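Local structure of suppressor of fused family protein (Neisseria gonorrhoeae, 3K5J) at residues 125-128 with 129-132; 79-82 with 83-86; 4-7 with 8-11. The protein is of unknown function but resembles the N-terminal domain of human suppressor of fused and may, like it, work by binding other proteins. All coordinates share one frame; numbering follows the deposited sequence.

Contact 1 (125-128 with 129-132)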
loop_
_atom_site.group_PDB
_atom_site.type_symbol
_atom_site.label_atom_id
_atom_site.label_comp_id
_atom_site.label_asym_id
_atom_site.label_seq_id
_atom_site.Cartn_x
_atom_site.Cartn_y
_atom_site.Cartn_z
ATOM N N TYR A 125 -10.271 5.449 -4.304
ATOM C CA TYR A 125 -11.163 5.566 -3.174
ATOM C C TYR A 125 -11.545 6.985 -2.739
ATOM O O TYR A 125 -12.664 7.212 -2.265
ATOM C CB TYR A 125 -10.594 4.761 -2.008
ATOM C CG TYR A 125 -10.373 3.317 -2.361
ATOM C CD1 TYR A 125 -11.411 2.568 -2.896
ATOM C CD2 TYR A 125 -9.148 2.704 -2.185
ATOM C CE1 TYR A 125 -11.231 1.243 -3.271
ATOM C CE2 TYR A 125 -8.954 1.377 -2.537
ATOM C CZ TYR A 125 -9.995 0.631 -3.047
ATOM O OH TYR A 125 -9.741 -0.692 -3.417
ATOM N N GLY A 126 -10.621 7.921 -2.911
ATOM C CA GLY A 126 -10.918 9.326 -2.618
ATOM C C GLY A 126 -10.703 9.766 -1.176
ATOM O O GLY A 126 -10.196 9.025 -0.325
ATOM N N GLN A 127 -11.123 11.000 -0.906
ATOM C CA GLN A 127 -10.802 11.677 0.302
ATOM C C GLN A 127 -11.407 11.046 1.541
ATOM O O GLN A 127 -10.827 11.148 2.626
ATOM C CB GLN A 127 -11.247 13.129 0.226
ATOM C CG GLN A 127 -10.688 14.002 1.362
ATOM C CD GLN A 127 -11.231 15.385 1.293
ATOM O OE1 GLN A 127 -12.412 15.610 1.584
ATOM N NE2 GLN A 127 -10.395 16.322 0.860
ATOM N N GLU A 128 -12.554 10.373 1.401
ATOM C CA GLU A 128 -13.168 9.732 2.575
ATOM C C GLU A 128 -12.265 8.646 3.165
ATOM O O GLU A 128 -12.275 8.427 4.374
ATOM C CB GLU A 128 -14.534 9.105 2.249
ATOM C CG GLU A 128 -15.306 8.592 3.486
ATOM C CD GLU A 128 -16.652 7.998 3.138
ATOM O OE1 GLU A 128 -17.012 7.960 1.951
ATOM O OE2 GLU A 128 -17.325 7.549 4.065
ATOM N N LEU A 129 -11.489 7.985 2.311
ATOM C CA LEU A 129 -10.474 7.053 2.777
ATOM C C LEU A 129 -9.163 7.779 3.137
ATOM O O LEU A 129 -8.542 7.462 4.141
ATOM C CB LEU A 129 -10.211 5.964 1.760
ATOM C CG LEU A 129 -9.193 4.903 2.243
ATOM C CD1 LEU A 129 -9.729 4.069 3.432
ATOM C CD2 LEU A 129 -8.762 3.947 1.072
ATOM N N GLU A 130 -8.772 8.772 2.340
ATOM C CA GLU A 130 -7.500 9.474 2.499
ATOM C C GLU A 130 -7.237 9.993 3.915
ATOM O O GLU A 130 -6.123 9.865 4.394
ATOM C CB GLU A 130 -7.431 10.627 1.487
ATOM C CG GLU A 130 -6.075 11.340 1.421
ATOM C CD GLU A 130 -6.163 12.698 0.773
ATOM O OE1 GLU A 130 -7.290 13.175 0.496
ATOM O OE2 GLU A 130 -5.083 13.249 0.515
ATOM N N TYR A 131 -8.226 10.656 4.525
ATOM C CA TYR A 131 -8.047 11.284 5.842
ATOM C C TYR A 131 -8.887 10.650 6.902
ATOM O O TYR A 131 -10.096 10.490 6.748
ATOM C CB TYR A 131 -8.408 12.781 5.791
ATOM C CG TYR A 131 -7.270 13.673 5.297
ATOM C CD1 TYR A 131 -7.043 13.932 3.943
ATOM C CD2 TYR A 131 -6.434 14.305 6.204
ATOM C CE1 TYR A 131 -5.989 14.745 3.540
ATOM C CE2 TYR A 131 -5.368 15.093 5.798
ATOM C CZ TYR A 131 -5.149 15.332 4.464
ATOM O OH TYR A 131 -4.092 16.158 4.075
HETATM N N MSE A 132 -8.218 10.380 8.012
HETATM C CA MSE A 132 -8.809 10.089 9.316
HETATM C C MSE A 132 -8.132 10.870 10.450
HETATM O O MSE A 132 -7.015 10.596 10.763
HETATM C CB MSE A 132 -8.480 8.636 9.637
HETATM C CG MSE A 132 -8.943 8.051 10.919
HETATM SE SE MSE A 132 -8.069 6.453 11.448
HETATM C CE MSE A 132 -6.343 6.918 12.074
HETATM O O HOH W 1 -7.699 15.796 0.098
#

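Contact 2 (79-82 with 83-86)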
loop_
_atom_site.group_PDB
_atom_site.type_symbol
_atom_site.label_atom_id
_atom_site.label_comp_id
_atom_site.label_asym_id
_atom_site.label_seq_id
_atom_site.Cartn_x
_atom_site.Cartn_y
_atom_site.Cartn_z
ATOM N N ILE A 79 0.629 -9.199 3.772
ATOM C CA ILE A 79 0.811 -9.102 5.194
ATOM C C ILE A 79 2.322 -9.037 5.501
ATOM O O ILE A 79 2.787 -8.182 6.274
ATOM C CB ILE A 79 0.150 -10.289 5.955
ATOM C CG1 ILE A 79 -1.348 -10.343 5.635
ATOM C CG2 ILE A 79 0.349 -10.144 7.427
ATOM C CD1 ILE A 79 -2.028 -11.631 6.110
ATOM N N GLU A 80 3.076 -9.915 4.827
ATOM C CA GLU A 80 4.519 -10.001 4.993
ATOM C C GLU A 80 5.188 -8.685 4.535
ATOM O O GLU A 80 6.069 -8.116 5.207
ATOM C CB GLU A 80 5.047 -11.194 4.158
ATOM C CG GLU A 80 4.512 -12.584 4.544
ATOM C CD GLU A 80 4.487 -13.632 3.407
ATOM O OE1 GLU A 80 5.007 -13.378 2.267
ATOM O OE2 GLU A 80 3.893 -14.734 3.676
ATOM N N THR A 81 4.753 -8.184 3.392
ATOM C CA THR A 81 5.301 -6.933 2.825
ATOM C C THR A 81 5.063 -5.769 3.771
ATOM O O THR A 81 5.963 -4.983 4.045
ATOM C CB THR A 81 4.636 -6.630 1.457
ATOM O OG1 THR A 81 5.058 -7.639 0.541
ATOM C CG2 THR A 81 4.994 -5.275 0.935
ATOM N N LEU A 82 3.841 -5.676 4.310
ATOM C CA LEU A 82 3.524 -4.545 5.168
ATOM C C LEU A 82 4.300 -4.593 6.491
ATOM O O LEU A 82 4.689 -3.536 6.996
ATOM C CB LEU A 82 2.022 -4.408 5.379
ATOM C CG LEU A 82 1.241 -3.933 4.148
ATOM C CD1 LEU A 82 -0.279 -4.093 4.324
ATOM C CD2 LEU A 82 1.572 -2.491 3.788
ATOM N N ALA A 83 4.557 -5.787 7.045
ATOM C CA ALA A 83 5.417 -5.890 8.229
ATOM C C ALA A 83 6.843 -5.395 7.943
ATOM O O ALA A 83 7.447 -4.665 8.727
ATOM C CB ALA A 83 5.434 -7.302 8.813
HETATM N N MSE A 84 7.361 -5.761 6.788
HETATM C CA MSE A 84 8.684 -5.301 6.349
HETATM C C MSE A 84 8.685 -3.783 6.237
HETATM O O MSE A 84 9.633 -3.117 6.683
HETATM C CB MSE A 84 9.031 -5.962 5.023
HETATM C CG MSE A 84 10.292 -5.403 4.373
HETATM SE SE MSE A 84 10.587 -6.035 2.581
HETATM C CE MSE A 84 9.262 -4.982 1.700
ATOM N N LEU A 85 7.619 -3.221 5.636
ATOM C CA LEU A 85 7.535 -1.761 5.463
ATOM C C LEU A 85 7.360 -1.008 6.782
ATOM O O LEU A 85 7.846 0.108 6.923
ATOM C CB LEU A 85 6.459 -1.338 4.403
ATOM C CG LEU A 85 6.720 -1.920 3.007
ATOM C CD1 LEU A 85 5.625 -1.450 2.014
ATOM C CD2 LEU A 85 8.106 -1.580 2.480
ATOM N N ALA A 86 6.684 -1.599 7.738
ATOM C CA ALA A 86 6.551 -1.024 9.065
ATOM C C ALA A 86 7.958 -0.853 9.660
ATOM O O ALA A 86 8.287 0.204 10.189
ATOM C CB ALA A 86 5.717 -1.940 9.961
#

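Contact 3 (4-7 with 8-11). With SO4 (sulfate ion), chain B.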
loop_
_atom_site.group_PDB
_atom_site.type_symbol
_atom_site.label_atom_id
_atom_site.label_comp_id
_atom_site.label_asym_id
_atom_site.label_seq_id
_atom_site.Cartn_x
_atom_site.Cartn_y
_atom_site.Cartn_z
ATOM N N TYR A 4 -5.655 2.922 19.011
ATOM C CA TYR A 4 -5.316 3.472 17.700
ATOM C C TYR A 4 -5.752 2.486 16.605
ATOM O O TYR A 4 -6.333 2.866 15.605
ATOM C CB TYR A 4 -3.798 3.764 17.596
ATOM C CG TYR A 4 -3.444 4.206 16.199
ATOM C CD1 TYR A 4 -3.650 5.507 15.793
ATOM C CD2 TYR A 4 -2.939 3.321 15.259
ATOM C CE1 TYR A 4 -3.419 5.907 14.510
ATOM C CE2 TYR A 4 -2.690 3.727 13.961
ATOM C CZ TYR A 4 -2.899 5.006 13.585
ATOM O OH TYR A 4 -2.647 5.436 12.304
ATOM N N ASN A 5 -5.468 1.204 16.778
ATOM C CA ASN A 5 -5.841 0.228 15.775
ATOM C C ASN A 5 -7.354 0.194 15.548
ATOM O O ASN A 5 -7.832 0.014 14.408
ATOM C CB ASN A 5 -5.340 -1.160 16.173
ATOM C CG ASN A 5 -3.822 -1.286 16.153
ATOM O OD1 ASN A 5 -3.151 -0.541 15.406
ATOM N ND2 ASN A 5 -3.295 -2.167 16.976
ATOM N N GLN A 6 -8.108 0.352 16.637
ATOM C CA GLN A 6 -9.559 0.377 16.529
ATOM C C GLN A 6 -10.010 1.640 15.774
ATOM O O GLN A 6 -11.009 1.572 15.023
ATOM C CB GLN A 6 -10.229 0.225 17.891
ATOM C CG GLN A 6 -11.765 0.241 17.823
ATOM C CD GLN A 6 -12.328 -0.892 17.030
ATOM O OE1 GLN A 6 -11.933 -2.044 17.202
ATOM N NE2 GLN A 6 -13.286 -0.592 16.162
ATOM N N THR A 7 -9.334 2.781 15.962
ATOM C CA THR A 7 -9.646 3.964 15.132
ATOM C C THR A 7 -9.440 3.676 13.645
ATOM O O THR A 7 -10.287 4.035 12.834
ATOM C CB THR A 7 -8.936 5.262 15.559
ATOM O OG1 THR A 7 -7.560 5.277 15.153
ATOM C CG2 THR A 7 -9.142 5.530 17.082
ATOM N N VAL A 8 -8.368 2.985 13.300
ATOM C CA VAL A 8 -8.122 2.617 11.909
ATOM C C VAL A 8 -9.211 1.665 11.410
ATOM O O VAL A 8 -9.790 1.860 10.331
ATOM C CB VAL A 8 -6.707 2.034 11.712
ATOM C CG1 VAL A 8 -6.507 1.451 10.294
ATOM C CG2 VAL A 8 -5.619 3.063 12.062
ATOM N N LEU A 9 -9.493 0.626 12.176
ATOM C CA LEU A 9 -10.517 -0.346 11.781
ATOM C C LEU A 9 -11.866 0.332 11.559
ATOM O O LEU A 9 -12.535 0.062 10.563
ATOM C CB LEU A 9 -10.658 -1.432 12.834
ATOM C CG LEU A 9 -11.728 -2.513 12.605
ATOM C CD1 LEU A 9 -11.608 -3.168 11.235
ATOM C CD2 LEU A 9 -11.703 -3.510 13.758
ATOM N N SER A 10 -12.238 1.241 12.459
ATOM C CA SER A 10 -13.516 1.975 12.325
ATOM C C SER A 10 -13.550 2.824 11.075
ATOM O O SER A 10 -14.561 2.910 10.405
ATOM C CB SER A 10 -13.725 2.851 13.547
ATOM O OG SER A 10 -14.028 2.043 14.663
ATOM N N HIS A 11 -12.417 3.458 10.763
ATOM C CA HIS A 11 -12.270 4.264 9.562
ATOM C C HIS A 11 -12.491 3.404 8.310
ATOM O O HIS A 11 -13.251 3.755 7.401
ATOM C CB HIS A 11 -10.887 4.926 9.552
ATOM C CG HIS A 11 -10.616 5.741 8.333
ATOM N ND1 HIS A 11 -11.305 6.897 8.027
ATOM C CD2 HIS A 11 -9.705 5.559 7.343
ATOM C CE1 HIS A 11 -10.813 7.396 6.903
ATOM N NE2 HIS A 11 -9.847 6.604 6.468
HETATM S S SO4 B . -2.870 3.891 21.677
HETATM O O1 SO4 B . -3.487 2.876 20.831
HETATM O O2 SO4 B . -1.476 4.104 21.309
HETATM O O3 SO4 B . -3.645 5.127 21.537
HETATM O O4 SO4 B . -2.923 3.472 23.088
#

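Contact 1 (125-128 with 129-132)
Gly126 and Glu130 are tied by the opening hydrogen bond of a single helical turn, Glu130 N to Gly126 O at 3.0 Å. Leu129 N also reaches Gly126 O, at 3.1 Å, but this bond is weak, bent to 132° at the hydrogen. One residue on, Tyr131 N bonds to Gln127 O at 3.3 Å. Gly126 is the N-cap, with a positive phi of 87° that suits glycine.

The apolar part is brief. Tyr125 and Leu129 run alongside each other, and Leu129 CD2 approaches Tyr125 CD2 obliquely at 3.5 Å. Trp16 meets the same tyrosine ring edge-to-face.

In fold terms this is a turn of helix, 127-130, running straight into strand 131-132, which pairs antiparallel with strand 135-143 in the Sufu-like domain. At Tyr131 the backbone turns from helix to strand.

Polar side chains meet on the outer side. Gln127 and Glu130 are both extended beyond CG, their amide and carboxylate planes only 23° apart, and Glu130 OE1 sits 3.6 Å from Gln127 CG. A water links the ends: Gln127 NE2 donates to it over 2.9 Å, and it donates in turn to Glu130 OE1 at 2.7 Å. The carboxylate is steadied further by a salt bridge from OE2 to Arg136, while OE1 lies in plane at the edge of the Tyr131 ring.

Contact 2 (79-82 with 83-86)
Ile79 to Leu82 offer their four carbonyls in order to the four amides of Ala83 to Ala86, a regular run of i to i+4 bonds that makes this a textbook piece of alpha-helix. It belongs to helix 77-91, which packs on the mixed sheet of the Sufu-like domain. The first link, Ala83 N to Ile79 O, measures 3.1 Å, and the last, Ala86 N to Leu82 O, measures 2.9 Å. Met84 N to Glu80 O and Leu85 N to Thr81 O complete the set.

The side chains sort by face. Leu82 and Leu85 both rest on Leu140 of strand 135-143, and Leu82 also touches Tyr54 of strand 52-57. Ala83 and Ala86, short enough for a close approach, pack against Ile31 of helix 30-34. One side of the helix therefore meets the sheet and an adjoining side meets helix 30-34. Glu80, on an exposed part of the surface, forms a salt bridge to Arg106 through OE1.

Along the helix the chief side-chain meeting is between Thr81 and Leu85, which project in the same direction from successive turns. Thr81 CG2 stands anti to the backbone N, and OG1, beside that N (chi1 -67°), bonds back to the carbonyl of Glu77. The buried hydroxyl is thereby satisfied, and the methyl is left to meet Leu85 CD1 at 4.0 Å. Leu85 CG, placed beside its own backbone N by chi1 of -59°, comes nearer still to the backbone, lying 3.3 Å from Thr81 O.

Contact 3 (4-7 with 8-11)
Tyr4 and Val8, one turn apart, bring ring and methyl together: Val8 CG2 lies 3.6 Å from Tyr4 CE2 and approaches the ring obliquely. The ring reaches forward, and its OH is hydrogen-bonded to Glu66.

Thr7 OG1 stands between the backbone N and the carbonyl carbon (chi1 77°). From there the hydroxyl donates to Tyr4 O at 2.7 Å, in the carbonyl plane and on a lone pair, while Val8 N reaches the same oxygen at 3.1 Å nearly along the C=O axis. Two donors therefore grip one carbonyl. Gln6 bends at chi2 (62°), turning its amide forward along the helix, toward the next turn: NE2 comes to 3.1 Å from Ser10 OG, and OE1 lies against Leu9 CD2 at 3.8 Å.

Near the start of the helix, Tyr4 N donates to O1 of a sulfate ion at 2.8 Å. The anion, probably from the crystallisation liquor, is also held by Gly1 N and Gln61 NE2.

Helix 2-15 packs on the sheet, with Val8 touching Phe41, Ser57 and Phe137 of three strands, Asn5 bonded to Ser57 and Asp37, and His11 stacked on Phe137 of strand 135-143.

In the fold
Contacts 1 and 3 are neighbours, their centres about 14 Å apart, and they meet directly: His11 NE2 probably hydrogen-bonds to Leu129 O at 2.8 Å, so the N-terminal helix is pinned to the short turn 127-130. Contact 2 stands apart. Its centre is about 22 Å from that of contact 1, on the opposite side of the chain's centre, and about 18 Å from that of contact 3, with no touch to either. What all three have in common is strand 135-143: contacts 1 and 3 share its Phe137, while contact 2 meets it at Leu140. The sulfate belongs to contact 3 alone, and as a probable crystallisation component it gives no evidence of a functional site.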